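Local coordinates for two-domain protein containing predicted PHP-like metal-dependent phosphoesterase (Bacteroides vulgatus ATCC 8482, PDB 3E38), which binds three zinc ions in a predicted PHP-like phosphoesterase domain and probably hydrolyses phosphoester bonds, perhaps those of nucleic acids, at residues D12-T17 against F254-K259; L114-Y119 against F123-K128; T201-E206 against H210-F215. One frame throughout, in Å; residues are numbered along the deposited sequence.

How the contacts relate
From the N terminus, the loop 12-17 leads into strand 17-22 of the metal-binding domain. Contact 1 ties it to the end of helix 247-257, where the chain passes to the Ig-like domain, and so closes a loop over nearly the whole phosphoesterase part. Contacts 2 and 3 both fall within that loop, one after the other. Contact 2 folds the segment 114-119 back on helix 119-128, on the other side of the chain's centre from contact 1. Contact 3 closes a short loop between helix 199-202 and strand 213-218. The centres of contacts 1 and 3 are 22 Å apart, and no two contacts touch.

Contact 1 of 3, residues D12-T17 against F254-K259; sequences DLDGYT and FEKCVK
Asp14 and Lys256 join a type II beta turn, Leu13 to Tyr16, to the C-terminal part of helix 247-257. The turn lies just before strand 17-22 of the PHP-like domain. The helix runs straight into strand 258-265, the first strand of the Ig-like domain. The contact therefore sits at the junction of the two domains, away from the zinc sites.

The polar part is one salt bridge, which is also a hydrogen bond. Lys256 NZ lies 2.8 Å from Asp14 OD1. The ammonium comes from above the carboxylate plane, 45° out of it, and the two side chains cross at about a right angle. OD2 of Asp14 is farther away, 4.0 Å from Lys256 NZ, so one oxygen does the gripping. The lysine chain bends about its CB-CG bond (chi2 -79°) and is extended beyond, which carries NZ across to the turn.

The turn itself is held by the backbone bond from Tyr16 N to Leu13 O. Gly15, its third residue, has a positive phi of 88°, where glycine is favoured. Asp12 OD1 is bonded to Thr18 N, in strand 17-22.

The rest is van der Waals contact. The lysine arm passes the backbone just before the turn, where Lys256 CE comes within 3.4 Å of Asp12 O. Around it, Leu13 puts its side chain on Leu249, Pro252 and Phe253 of the same helix, and Lys256 also rests on Pro11. The same Lys256 CE lies 4.3 Å from Leu13 CA.

Contact 2 of 3, residues L114-Y119 against F123-K128; sequences LEQKDY and FREAKK
Tyr119 and Phe123 meet across the first turn of helix 119-128, an N-capped helix packed on the sheet of the PHP-like domain, and the loop before it folds back along it. Phe123 N donates to Tyr119 O at 3.0 Å, the usual i to i+4 helix bond, although the position of this oxygen is less certain. Tyr119 CG stands between its backbone N and carbonyl carbon (chi1 76°), which places its ring beside Phe123. The rings are nearly perpendicular, with planes at 88° and centroids 5.9 Å apart. The touch is near the edge of the tyrosine ring, where Tyr119 CD1 lies 3.7 Å from Phe123 CE1.

Further along the helix, Glu125 and Ala126 are met by both methyl groups of Leu114 from the loop. CD2 packs 4.2 Å from Ala126 CB, and CD1 lies against Glu125 CB. Gln116 and Glu125 cross at about a right angle, with Gln116 NE2 4.0 Å from Glu125 CG; the polar partner of this NE2 is Pro113 O.

Further out, Leu114 and Ala126 both rest on Ala105, and Phe123 meets Phe103 edge-to-face, so the helix packs against the sheet that carries the zinc ligands Glu93 and His102. At the N-cap, Asp118 OD1 accepts from Lys120 N.

Contact 3 of 3, residues T201-E206 against H210-F215; sequences TDYDFE and HRTMTF
Near the zinc site of the PHP-like domain, but not in its first shell, Tyr203 packs on the backbone that leads into strand 213-218. Its side chain lies about 7 Å from that of Asp194, a zinc ligand, and about 11 Å from a bound zinc ion.

Arg211 CA sits over the centre of the Tyr203 ring, 3.5 Å from the centroid and 13° off the normal, a CH-pi contact. Arg211 CB follows toward the CE2 side, 3.9 Å from Tyr203 CE2. The closest approach is on the other side of the ring, where Tyr203 CD1 is 3.3 Å from His210 O. With CG beside its backbone N (chi1 -64°), Tyr203 lays its ring along residues 210-212. At the end of the ring, Thr212 N gives a weak hydrogen bond to Tyr203 OH. It is long at 3.4 Å but nearly straight, at 171°. Phe205 adds a looser touch, with CE1 at 4.2 Å from His210 CA.

Most polar ends find partners outside the contact. Arg211 is bent at chi3 and forms salt bridges with Asp22 and Asp46. Thr212 OG1 bonds to Gly171 O, and His210 NE2 to His240 O. One bond is local: His210 ND1 donates to Arg211 O at 2.9 Å, from above the carbonyl plane.

The contact thus relies mainly on ring-to-backbone packing. The long bond at the hydroxyl probably contributes little, while the buried arginine probably has its charge balanced by the two aspartates.

Contact 1 of 3, residues D12-T17 against F254-K259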
loop_
_atom_site.group_PDB
_atom_site.type_symbol
_atom_site.label_atom_id
_atom_site.label_comp_id
_atom_site.label_asym_id
_atom_site.label_seq_id
_atom_site.Cartn_x
_atom_site.Cartn_y
_atom_site.Cartn_z
ATOM N N ASP B 12 -20.737 14.772 12.175
ATOM C CA ASP B 12 -20.936 15.911 13.046
ATOM C C ASP B 12 -22.051 15.645 13.984
ATOM O O ASP B 12 -23.061 15.153 13.594
ATOM C CB ASP B 12 -21.333 17.150 12.249
ATOM C CG ASP B 12 -20.235 17.618 11.327
ATOM O OD1 ASP B 12 -19.035 17.624 11.733
ATOM O OD2 ASP B 12 -20.592 17.984 10.197
ATOM N N LEU B 13 -21.853 16.001 15.235
ATOM C CA LEU B 13 -22.925 15.931 16.189
ATOM C C LEU B 13 -23.845 17.081 15.843
ATOM O O LEU B 13 -23.416 18.098 15.276
ATOM C CB LEU B 13 -22.421 16.092 17.628
ATOM C CG LEU B 13 -21.492 15.017 18.157
ATOM C CD1 LEU B 13 -20.978 15.410 19.530
ATOM C CD2 LEU B 13 -22.202 13.664 18.202
ATOM N N ASP B 14 -25.112 16.895 16.163
ATOM C CA ASP B 14 -26.134 17.964 16.048
ATOM C C ASP B 14 -25.703 19.224 16.791
ATOM O O ASP B 14 -25.354 19.187 17.981
ATOM C CB ASP B 14 -27.472 17.509 16.622
ATOM C CG ASP B 14 -28.157 16.468 15.739
ATOM O OD1 ASP B 14 -27.762 16.375 14.561
ATOM O OD2 ASP B 14 -29.074 15.759 16.213
ATOM N N GLY B 15 -25.745 20.341 16.080
ATOM C CA GLY B 15 -25.364 21.632 16.646
ATOM C C GLY B 15 -23.878 21.930 16.510
ATOM O O GLY B 15 -23.439 23.078 16.620
ATOM N N TYR B 16 -23.090 20.896 16.262
ATOM C CA TYR B 16 -21.634 21.090 16.202
ATOM C C TYR B 16 -20.952 20.674 14.925
ATOM O O TYR B 16 -21.463 19.893 14.179
ATOM C CB TYR B 16 -21.030 20.330 17.342
ATOM C CG TYR B 16 -21.589 20.738 18.663
ATOM C CD1 TYR B 16 -21.197 21.930 19.259
ATOM C CD2 TYR B 16 -22.490 19.939 19.321
ATOM C CE1 TYR B 16 -21.710 22.308 20.474
ATOM C CE2 TYR B 16 -22.985 20.294 20.516
ATOM C CZ TYR B 16 -22.604 21.491 21.093
ATOM O OH TYR B 16 -23.131 21.848 22.317
ATOM N N THR B 17 -19.793 21.259 14.677
ATOM C CA THR B 17 -18.974 20.850 13.564
ATOM C C THR B 17 -17.732 20.142 14.078
ATOM O O THR B 17 -17.002 20.661 14.924
ATOM C CB THR B 17 -18.563 22.004 12.632
ATOM O OG1 THR B 17 -17.799 21.442 11.569
ATOM C CG2 THR B 17 -17.717 23.068 13.335
ATOM N N PHE B 254 -21.652 7.651 17.712
ATOM C CA PHE B 254 -21.775 6.316 17.137
ATOM C C PHE B 254 -23.014 6.231 16.314
ATOM O O PHE B 254 -23.040 5.621 15.275
ATOM C CB PHE B 254 -21.838 5.228 18.200
ATOM C CG PHE B 254 -22.029 3.847 17.618
ATOM C CD1 PHE B 254 -20.989 3.212 16.964
ATOM C CD2 PHE B 254 -23.246 3.182 17.727
ATOM C CE1 PHE B 254 -21.150 1.945 16.427
ATOM C CE2 PHE B 254 -23.405 1.889 17.179
ATOM C CZ PHE B 254 -22.363 1.284 16.549
ATOM N N GLU B 255 -24.053 6.864 16.819
ATOM C CA GLU B 255 -25.377 6.875 16.153
ATOM C C GLU B 255 -25.280 7.525 14.767
ATOM O O GLU B 255 -26.006 7.192 13.835
ATOM C CB GLU B 255 -26.401 7.586 17.047
ATOM C CG GLU B 255 -27.850 7.448 16.640
ATOM C CD GLU B 255 -28.243 8.375 15.510
ATOM O OE1 GLU B 255 -27.904 9.584 15.576
ATOM O OE2 GLU B 255 -28.922 7.898 14.566
ATOM N N LYS B 256 -24.320 8.414 14.624
ATOM C CA LYS B 256 -24.097 9.117 13.360
ATOM C C LYS B 256 -23.143 8.343 12.448
ATOM O O LYS B 256 -23.041 8.619 11.248
ATOM C CB LYS B 256 -23.461 10.473 13.639
ATOM C CG LYS B 256 -24.288 11.400 14.454
ATOM C CD LYS B 256 -25.323 12.033 13.628
ATOM C CE LYS B 256 -25.818 13.282 14.311
ATOM N NZ LYS B 256 -26.844 13.910 13.466
ATOM N N CYS B 257 -22.466 7.361 13.037
ATOM C CA CYS B 257 -21.417 6.586 12.319
ATOM C C CYS B 257 -21.981 5.443 11.505
ATOM O O CYS B 257 -21.352 4.949 10.576
ATOM C CB CYS B 257 -20.395 6.014 13.296
ATOM S SG CYS B 257 -19.246 7.215 13.982
ATOM N N VAL B 258 -23.176 5.029 11.899
ATOM C CA VAL B 258 -23.842 3.905 11.246
ATOM C C VAL B 258 -25.224 4.292 10.790
ATOM O O VAL B 258 -25.888 5.143 11.367
ATOM C CB VAL B 258 -23.915 2.625 12.156
ATOM C CG1 VAL B 258 -22.524 2.069 12.407
ATOM C CG2 VAL B 258 -24.644 2.923 13.473
ATOM N N LYS B 259 -25.602 3.693 9.680
ATOM C CA LYS B 259 -26.937 3.844 9.139
ATOM C C LYS B 259 -27.571 2.483 9.192
ATOM O O LYS B 259 -27.228 1.607 8.440
ATOM C CB LYS B 259 -26.900 4.393 7.720
ATOM C CG LYS B 259 -28.279 4.513 7.070
ATOM C CD LYS B 259 -28.221 5.319 5.763
ATOM C CE LYS B 259 -27.269 4.695 4.724
ATOM N NZ LYS B 259 -27.213 5.447 3.433
#

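Contact 2 of 3, residues L114-Y119 against F123-K128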
loop_
_atom_site.group_PDB
_atom_site.type_symbol
_atom_site.label_atom_id
_atom_site.label_comp_id
_atom_site.label_asym_id
_atom_site.label_seq_id
_atom_site.Cartn_x
_atom_site.Cartn_y
_atom_site.Cartn_z
ATOM N N LEU B 114 7.038 32.372 29.278
ATOM C CA LEU B 114 6.964 31.023 29.908
ATOM C C LEU B 114 8.361 30.501 30.346
ATOM O O LEU B 114 8.510 29.552 31.119
ATOM C CB LEU B 114 6.233 29.995 29.035
ATOM C CG LEU B 114 4.713 30.087 29.064
ATOM C CD1 LEU B 114 4.214 31.523 28.739
ATOM C CD2 LEU B 114 4.110 29.011 28.114
ATOM N N GLU B 115 9.383 31.187 29.883
ATOM C CA GLU B 115 10.744 30.837 30.263
ATOM C C GLU B 115 11.012 31.464 31.620
ATOM O O GLU B 115 11.224 32.657 31.720
ATOM C CB GLU B 115 11.734 31.325 29.225
ATOM C CG GLU B 115 13.125 30.865 29.487
ATOM C CD GLU B 115 14.106 31.296 28.403
ATOM O OE1 GLU B 115 13.692 31.833 27.353
ATOM O OE2 GLU B 115 15.308 31.070 28.602
ATOM N N GLN B 116 10.919 30.655 32.665
ATOM C CA GLN B 116 11.156 31.131 34.048
ATOM C C GLN B 116 11.966 30.122 34.795
ATOM O O GLN B 116 11.967 28.962 34.464
ATOM C CB GLN B 116 9.863 31.377 34.809
ATOM C CG GLN B 116 8.915 32.341 34.157
ATOM C CD GLN B 116 9.451 33.750 34.095
ATOM O OE1 GLN B 116 10.204 34.156 34.960
ATOM N NE2 GLN B 116 9.038 34.514 33.083
ATOM N N LYS B 117 12.647 30.562 35.827
ATOM C CA LYS B 117 13.481 29.649 36.583
ATOM C C LYS B 117 12.627 28.589 37.246
ATOM O O LYS B 117 12.827 27.421 37.039
ATOM C CB LYS B 117 14.299 30.394 37.634
ATOM C CG LYS B 117 15.398 29.513 38.227
ATOM C CD LYS B 117 16.422 30.277 39.040
ATOM C CE LYS B 117 17.523 29.330 39.505
ATOM N NZ LYS B 117 18.673 30.030 40.160
ATOM N N ASP B 118 11.690 29.036 38.063
ATOM C CA ASP B 118 10.768 28.151 38.842
ATOM C C ASP B 118 9.630 27.655 37.960
ATOM O O ASP B 118 9.064 28.431 37.213
ATOM C CB ASP B 118 10.209 28.929 40.029
ATOM C CG ASP B 118 9.335 28.081 40.984
ATOM O OD1 ASP B 118 8.873 26.945 40.641
ATOM O OD2 ASP B 118 9.093 28.598 42.107
ATOM N N TYR B 119 9.269 26.381 38.018
ATOM C CA TYR B 119 8.224 25.942 37.089
ATOM C C TYR B 119 6.942 26.719 37.396
ATOM O O TYR B 119 6.186 27.081 36.503
ATOM C CB TYR B 119 8.004 24.406 37.083
ATOM C CG TYR B 119 7.252 23.849 38.273
ATOM C CD1 TYR B 119 5.876 23.795 38.257
ATOM C CD2 TYR B 119 7.910 23.357 39.395
ATOM C CE1 TYR B 119 5.157 23.285 39.321
ATOM C CE2 TYR B 119 7.182 22.850 40.496
ATOM C CZ TYR B 119 5.795 22.805 40.415
ATOM O OH TYR B 119 4.989 22.339 41.425
ATOM N N PHE B 123 4.048 28.442 34.901
ATOM C CA PHE B 123 2.613 28.190 34.830
ATOM C C PHE B 123 1.843 29.475 35.102
ATOM O O PHE B 123 0.767 29.699 34.530
ATOM C CB PHE B 123 2.189 27.061 35.790
ATOM C CG PHE B 123 2.541 25.671 35.301
ATOM C CD1 PHE B 123 3.840 25.178 35.410
ATOM C CD2 PHE B 123 1.567 24.857 34.735
ATOM C CE1 PHE B 123 4.156 23.914 34.952
ATOM C CE2 PHE B 123 1.866 23.610 34.282
ATOM C CZ PHE B 123 3.169 23.123 34.383
ATOM N N ARG B 124 2.409 30.335 35.953
ATOM C CA ARG B 124 1.721 31.611 36.330
ATOM C C ARG B 124 1.632 32.569 35.152
ATOM O O ARG B 124 0.663 33.272 35.021
ATOM C CB ARG B 124 2.349 32.304 37.548
ATOM N N GLU B 125 2.619 32.556 34.270
ATOM C CA GLU B 125 2.606 33.392 33.062
ATOM C C GLU B 125 1.591 32.890 32.031
ATOM O O GLU B 125 0.895 33.675 31.377
ATOM C CB GLU B 125 3.989 33.393 32.403
ATOM C CG GLU B 125 5.071 34.031 33.273
ATOM C CD GLU B 125 4.845 35.525 33.448
ATOM O OE1 GLU B 125 4.150 36.109 32.581
ATOM O OE2 GLU B 125 5.376 36.101 34.429
ATOM N N ALA B 126 1.554 31.565 31.857
ATOM C CA ALA B 126 0.646 30.953 30.919
ATOM C C ALA B 126 -0.765 31.230 31.414
ATOM O O ALA B 126 -1.648 31.629 30.652
ATOM C CB ALA B 126 0.917 29.440 30.769
ATOM N N LYS B 127 -0.958 31.080 32.712
ATOM C CA LYS B 127 -2.259 31.314 33.326
ATOM C C LYS B 127 -2.717 32.741 33.118
ATOM O O LYS B 127 -3.876 33.056 32.832
ATOM C CB LYS B 127 -2.148 31.113 34.841
ATOM C CG LYS B 127 -3.456 31.338 35.584
ATOM C CD LYS B 127 -4.526 30.597 34.899
ATOM C CE LYS B 127 -5.736 30.406 35.715
ATOM N NZ LYS B 127 -6.607 29.470 34.919
ATOM N N LYS B 128 -1.744 33.607 33.295
ATOM C CA LYS B 128 -1.949 35.042 33.189
ATOM C C LYS B 128 -2.451 35.367 31.813
ATOM O O LYS B 128 -3.200 36.306 31.618
ATOM C CB LYS B 128 -0.631 35.766 33.476
ATOM C CG LYS B 128 -0.682 37.248 33.461
ATOM C CD LYS B 128 0.684 37.842 33.854
ATOM C CE LYS B 128 0.743 39.361 33.551
ATOM N NZ LYS B 128 2.106 39.939 33.654
#

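Contact 3 of 3, residues T201-E206 against H210-F215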
loop_
_atom_site.group_PDB
_atom_site.type_symbol
_atom_site.label_atom_id
_atom_site.label_comp_id
_atom_site.label_asym_id
_atom_site.label_seq_id
_atom_site.Cartn_x
_atom_site.Cartn_y
_atom_site.Cartn_z
ATOM N N THR B 201 7.201 9.274 8.861
ATOM C CA THR B 201 8.240 8.451 9.467
ATOM C C THR B 201 7.690 7.657 10.655
ATOM O O THR B 201 8.168 6.540 10.948
ATOM C CB THR B 201 9.448 9.294 9.929
ATOM O OG1 THR B 201 10.197 9.740 8.779
ATOM C CG2 THR B 201 10.348 8.492 10.816
ATOM N N ASP B 202 6.659 8.207 11.290
ATOM C CA ASP B 202 6.067 7.576 12.501
ATOM C C ASP B 202 4.695 6.960 12.331
ATOM O O ASP B 202 4.154 6.403 13.266
ATOM C CB ASP B 202 5.969 8.586 13.656
ATOM C CG ASP B 202 7.321 8.868 14.304
ATOM O OD1 ASP B 202 8.361 8.344 13.819
ATOM O OD2 ASP B 202 7.347 9.626 15.281
ATOM N N TYR B 203 4.103 7.121 11.159
ATOM C CA TYR B 203 2.782 6.524 10.913
ATOM C C TYR B 203 2.837 5.876 9.568
ATOM O O TYR B 203 3.277 6.463 8.597
ATOM C CB TYR B 203 1.597 7.535 11.048
ATOM C CG TYR B 203 1.433 8.105 12.470
ATOM C CD1 TYR B 203 0.702 7.456 13.438
ATOM C CD2 TYR B 203 2.026 9.296 12.813
ATOM C CE1 TYR B 203 0.588 7.982 14.757
ATOM C CE2 TYR B 203 1.909 9.841 14.060
ATOM C CZ TYR B 203 1.181 9.187 15.047
ATOM O OH TYR B 203 1.126 9.789 16.294
ATOM N N ASP B 204 2.451 4.613 9.559
ATOM C CA ASP B 204 2.464 3.816 8.335
ATOM C C ASP B 204 1.134 4.040 7.696
ATOM O O ASP B 204 0.168 3.324 7.962
ATOM C CB ASP B 204 2.682 2.340 8.634
ATOM C CG ASP B 204 3.114 1.554 7.412
ATOM O OD1 ASP B 204 2.956 2.031 6.255
ATOM O OD2 ASP B 204 3.621 0.432 7.620
ATOM N N PHE B 205 1.119 5.067 6.863
ATOM C CA PHE B 205 -0.098 5.532 6.245
ATOM C C PHE B 205 -0.517 4.479 5.257
ATOM O O PHE B 205 -1.703 4.311 4.986
ATOM C CB PHE B 205 0.060 6.923 5.587
ATOM C CG PHE B 205 0.132 8.068 6.574
ATOM C CD1 PHE B 205 -0.999 8.462 7.280
ATOM C CD2 PHE B 205 1.310 8.765 6.783
ATOM C CE1 PHE B 205 -0.943 9.532 8.201
ATOM C CE2 PHE B 205 1.373 9.832 7.702
ATOM C CZ PHE B 205 0.246 10.212 8.411
ATOM N N GLU B 206 0.484 3.738 4.784
ATOM C CA GLU B 206 0.281 2.639 3.811
ATOM C C GLU B 206 -0.715 1.648 4.406
ATOM O O GLU B 206 -1.648 1.215 3.745
ATOM C CB GLU B 206 1.598 1.923 3.438
ATOM N N HIS B 210 -3.016 6.512 11.219
ATOM C CA HIS B 210 -3.269 7.957 11.270
ATOM C C HIS B 210 -2.678 8.550 12.505
ATOM O O HIS B 210 -2.598 7.915 13.573
ATOM C CB HIS B 210 -4.787 8.220 11.277
ATOM C CG HIS B 210 -5.448 7.697 12.501
ATOM N ND1 HIS B 210 -5.490 8.418 13.671
ATOM C CD2 HIS B 210 -5.972 6.484 12.786
ATOM C CE1 HIS B 210 -6.065 7.696 14.615
ATOM N NE2 HIS B 210 -6.367 6.515 14.106
ATOM N N ARG B 211 -2.340 9.822 12.403
ATOM C CA ARG B 211 -1.723 10.489 13.520
ATOM C C ARG B 211 -2.718 10.543 14.647
ATOM O O ARG B 211 -3.890 10.758 14.410
ATOM C CB ARG B 211 -1.253 11.903 13.159
ATOM C CG ARG B 211 -2.331 12.983 13.234
ATOM C CD ARG B 211 -1.710 14.363 13.354
ATOM N NE ARG B 211 -1.240 14.809 12.061
ATOM C CZ ARG B 211 -0.444 15.839 11.851
ATOM N NH1 ARG B 211 0.011 16.553 12.860
ATOM N NH2 ARG B 211 -0.100 16.139 10.603
ATOM N N THR B 212 -2.249 10.320 15.869
ATOM C CA THR B 212 -3.103 10.457 17.051
ATOM C C THR B 212 -3.573 11.897 17.113
ATOM O O THR B 212 -2.824 12.837 16.898
ATOM C CB THR B 212 -2.337 10.041 18.302
ATOM O OG1 THR B 212 -2.010 8.663 18.141
ATOM C CG2 THR B 212 -3.141 10.239 19.580
HETATM N N MSE B 213 -4.844 12.074 17.343
HETATM C CA MSE B 213 -5.376 13.419 17.306
HETATM C C MSE B 213 -6.591 13.598 18.163
HETATM O O MSE B 213 -6.993 12.708 18.863
HETATM C CB MSE B 213 -5.762 13.753 15.860
HETATM C CG MSE B 213 -6.940 12.920 15.333
HETATM SE SE MSE B 213 -7.351 13.309 13.451
HETATM C CE MSE B 213 -5.736 12.516 12.687
ATOM N N THR B 214 -7.167 14.791 18.096
ATOM C CA THR B 214 -8.390 15.104 18.883
ATOM C C THR B 214 -9.532 15.588 18.022
ATOM O O THR B 214 -9.388 16.475 17.175
ATOM C CB THR B 214 -8.152 16.180 19.986
ATOM O OG1 THR B 214 -7.073 15.793 20.819
ATOM C CG2 THR B 214 -9.377 16.402 20.832
ATOM N N PHE B 215 -10.657 14.925 18.191
ATOM C CA PHE B 215 -11.892 15.392 17.587
ATOM C C PHE B 215 -12.478 16.450 18.528
ATOM O O PHE B 215 -12.722 16.179 19.739
ATOM C CB PHE B 215 -12.932 14.276 17.365
ATOM C CG PHE B 215 -12.548 13.273 16.343
ATOM C CD1 PHE B 215 -11.539 13.549 15.440
ATOM C CD2 PHE B 215 -13.280 12.093 16.204
ATOM C CE1 PHE B 215 -11.182 12.619 14.475
ATOM C CE2 PHE B 215 -12.945 11.155 15.224
ATOM C CZ PHE B 215 -11.896 11.418 14.367
#